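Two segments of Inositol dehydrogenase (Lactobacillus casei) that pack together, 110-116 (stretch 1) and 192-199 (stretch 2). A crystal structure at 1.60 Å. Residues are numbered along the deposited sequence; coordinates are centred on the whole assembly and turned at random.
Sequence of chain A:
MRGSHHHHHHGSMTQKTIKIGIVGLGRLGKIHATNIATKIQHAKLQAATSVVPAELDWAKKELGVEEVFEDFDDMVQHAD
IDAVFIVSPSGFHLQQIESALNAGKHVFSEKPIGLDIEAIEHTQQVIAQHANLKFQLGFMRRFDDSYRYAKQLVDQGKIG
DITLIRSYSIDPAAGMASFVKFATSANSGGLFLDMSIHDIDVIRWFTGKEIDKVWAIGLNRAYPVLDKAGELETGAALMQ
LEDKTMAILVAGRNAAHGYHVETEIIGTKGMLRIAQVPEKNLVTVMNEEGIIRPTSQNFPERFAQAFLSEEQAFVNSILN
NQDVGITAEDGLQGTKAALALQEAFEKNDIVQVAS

Stretch 1 110-116: EKPIGLD
Stretch 2 192-199: FLDMSIHD

Residues 110-116 run as an irregular segment, extended through Lys111 and Pro112, turning at Ile113 (-65/-35), then passing through a fully extended Gly114 (-178/-177) to Leu115 (-116/-22), against the helical residues of 192-199. Residues 192-195 continue a helix that begins earlier in the chain, and 197-199 are helical and lead onward; Ser196 N donates to Phe192 O at 3.0 Å. The stretches run in broadly opposite directions: Lys111 meets His198, Pro112 meets Ile197, and Leu115 meets Leu193. The backbones stay well apart, the nearest CA atoms being those of Pro112 and Ile197 at 7.4 Å; side chains reach across, and the contact buries 302 Å², both sides summed.

Lys111 covers the most surface. Its backbone is extended (phi/psi -71/158), its CA-to-CB bond points toward the second stretch, and chi1 to chi4 of 64°, 90°, -169° and 174° (p, p, t, t) bend the chain near its root and then straighten it. The ammonium group thereby reaches the carbonyls of Leu193 and Asp194: Lys111 NZ makes a weak hydrogen bond to Asp194 O at 3.2 Å. Leu193 O lies 4.4 Å from Lys111 NZ, too far for a direct bond, and a water spans the gap, accepting from Lys111 NZ at 2.5 Å and donating to Leu193 O at 2.7 Å. The Asp194 CA-to-CB bond points away, and Asp194 CB is 5.5 Å from Lys111 NZ, the nearest its side chain comes to the first stretch.

Along the same lysine chain, Lys111 CE approaches His198 NE2 at 3.7 Å, obliquely to the ring, which is set by chi1 -68° (m) and chi2 -63°. A second water accepts a weak hydrogen bond from His198 NE2 at 3.3 Å and donates to Glu110 OE1 at 2.8 Å. Glu110 OE1 also receives Lys111 N at 3.2 Å, with an N-H...O angle of 140°, tying the carboxylate to the adjoining backbone.

Ile197, with chi1 -70° (m) and chi2 -159° (t), points its CA-to-CB bond toward the first stretch. Ile197 CD1 meets Pro112 CB at 3.6 Å, an apolar contact between buried residues, while Lys111 CD lies 4.5 Å from Ile197 CG2. Pro112 follows a cis peptide bond, has a C-gamma endo pucker and phi/psi of -79/168, and also directs its CA-to-CB bond toward the other stretch.

A second apolar contact joins two leucines whose CA-to-CB bonds point sideways but whose ends come nearer: Leu115 CD2 (chi1 -55°, m; chi2 171°, t) packs 3.7 Å from Leu193 CD2 (chi1 -162°, t; chi2 87°, p).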

# COMPACT_ATOMS: atom_id res chain seq x y z
N GLU A 110 -3.38 -34.09 10.31
CA GLU A 110 -4.04 -32.89 9.82
C GLU A 110 -5.28 -32.57 10.64
O GLU A 110 -5.83 -33.44 11.33
CB GLU A 110 -4.44 -33.02 8.35
CG GLU A 110 -3.36 -32.55 7.39
CD GLU A 110 -3.02 -31.07 7.59
OE1 GLU A 110 -3.89 -30.31 8.09
OE2 GLU A 110 -1.89 -30.66 7.25
N LYS A 111 -5.70 -31.31 10.57
CA LYS A 111 -6.97 -30.92 11.15
C LYS A 111 -8.13 -31.48 10.34
O LYS A 111 -7.96 -31.84 9.17
CB LYS A 111 -7.06 -29.38 11.22
CG LYS A 111 -7.06 -28.67 9.85
CD LYS A 111 -8.49 -28.48 9.31
CE LYS A 111 -8.49 -28.03 7.84
NZ LYS A 111 -9.86 -27.99 7.27
N PRO A 112 -9.32 -31.60 10.96
CA PRO A 112 -9.59 -31.45 12.39
C PRO A 112 -9.17 -32.74 13.05
O PRO A 112 -8.91 -33.72 12.34
CB PRO A 112 -11.12 -31.34 12.44
CG PRO A 112 -11.59 -32.11 11.28
CD PRO A 112 -10.53 -31.95 10.20
N ILE A 113 -9.09 -32.76 14.37
CA ILE A 113 -8.71 -34.01 15.03
C ILE A 113 -9.76 -35.09 14.79
O ILE A 113 -9.44 -36.28 14.63
CB ILE A 113 -8.42 -33.79 16.54
CG1 ILE A 113 -7.75 -35.02 17.15
CG2 ILE A 113 -9.70 -33.40 17.32
CD1 ILE A 113 -7.17 -34.75 18.52
N GLY A 114 -11.02 -34.67 14.75
CA GLY A 114 -12.13 -35.58 14.58
C GLY A 114 -13.41 -34.77 14.52
O GLY A 114 -13.36 -33.53 14.58
N LEU A 115 -14.54 -35.45 14.42
CA LEU A 115 -15.82 -34.77 14.19
C LEU A 115 -16.82 -34.93 15.33
O LEU A 115 -17.76 -34.13 15.46
CB LEU A 115 -16.45 -35.30 12.90
CG LEU A 115 -15.52 -35.18 11.69
CD1 LEU A 115 -16.09 -35.91 10.50
CD2 LEU A 115 -15.28 -33.73 11.37
N ASP A 116 -16.62 -35.96 16.14
CA ASP A 116 -17.55 -36.29 17.22
C ASP A 116 -16.87 -36.08 18.56
O ASP A 116 -15.83 -36.68 18.82
CB ASP A 116 -17.99 -37.74 17.09
CG ASP A 116 -18.86 -38.19 18.25
OD1 ASP A 116 -20.08 -37.93 18.21
OD2 ASP A 116 -18.32 -38.80 19.19
N PHE A 192 -18.15 -23.84 8.34
CA PHE A 192 -17.33 -23.42 9.46
C PHE A 192 -16.36 -24.53 9.86
O PHE A 192 -15.22 -24.26 10.27
CB PHE A 192 -18.20 -22.95 10.62
CG PHE A 192 -19.11 -21.80 10.25
CD1 PHE A 192 -18.60 -20.51 10.13
CD2 PHE A 192 -20.46 -22.01 10.02
CE1 PHE A 192 -19.42 -19.45 9.78
CE2 PHE A 192 -21.29 -20.94 9.67
CZ PHE A 192 -20.77 -19.66 9.54
N LEU A 193 -16.80 -25.77 9.73
CA LEU A 193 -15.94 -26.92 9.97
C LEU A 193 -14.80 -26.93 8.96
O LEU A 193 -13.63 -27.15 9.31
CB LEU A 193 -16.74 -28.21 9.83
CG LEU A 193 -16.12 -29.45 10.46
CD1 LEU A 193 -16.54 -29.52 11.92
CD2 LEU A 193 -16.54 -30.70 9.68
N ASP A 194 -15.13 -26.70 7.69
CA ASP A 194 -14.15 -26.76 6.62
C ASP A 194 -13.19 -25.57 6.63
O ASP A 194 -11.97 -25.74 6.48
CB ASP A 194 -14.85 -26.84 5.26
CG ASP A 194 -15.50 -28.19 5.02
OD1 ASP A 194 -15.09 -29.18 5.67
OD2 ASP A 194 -16.42 -28.26 4.17
N MET A 195 -13.74 -24.38 6.80
CA MET A 195 -12.99 -23.15 6.54
C MET A 195 -12.51 -22.38 7.77
O MET A 195 -11.54 -21.64 7.69
CB MET A 195 -13.84 -22.19 5.68
CG MET A 195 -14.06 -22.67 4.26
SD MET A 195 -12.51 -22.86 3.37
CE MET A 195 -12.03 -21.15 3.16
N SER A 196 -13.19 -22.55 8.90
CA SER A 196 -12.94 -21.66 10.03
C SER A 196 -12.15 -22.27 11.18
O SER A 196 -11.85 -21.57 12.14
CB SER A 196 -14.26 -21.12 10.58
OG SER A 196 -14.99 -20.48 9.55
N ILE A 197 -11.84 -23.56 11.10
CA ILE A 197 -11.10 -24.20 12.17
C ILE A 197 -9.75 -23.53 12.42
O ILE A 197 -9.36 -23.34 13.57
CB ILE A 197 -10.92 -25.72 11.93
CG1 ILE A 197 -12.26 -26.42 12.09
CG2 ILE A 197 -9.96 -26.32 12.96
CD1 ILE A 197 -12.16 -27.92 12.37
N HIS A 198 -9.04 -23.14 11.36
CA HIS A 198 -7.77 -22.46 11.55
C HIS A 198 -7.96 -21.10 12.20
O HIS A 198 -7.11 -20.64 12.97
CB HIS A 198 -7.02 -22.27 10.24
CG HIS A 198 -6.53 -23.55 9.63
ND1 HIS A 198 -5.60 -24.35 10.23
CD2 HIS A 198 -6.83 -24.14 8.44
CE1 HIS A 198 -5.35 -25.40 9.46
NE2 HIS A 198 -6.08 -25.28 8.36
N ASP A 199 -9.07 -20.43 11.89
CA ASP A 199 -9.36 -19.14 12.49
C ASP A 199 -9.69 -19.28 13.97
O ASP A 199 -9.24 -18.47 14.79
CB ASP A 199 -10.52 -18.47 11.75
CG ASP A 199 -10.16 -18.10 10.32
OD1 ASP A 199 -9.15 -17.39 10.13
OD2 ASP A 199 -10.89 -18.52 9.40
O HOH W 1 -4.13 -27.70 7.17
O HOH W 2 -11.82 -28.94 8.57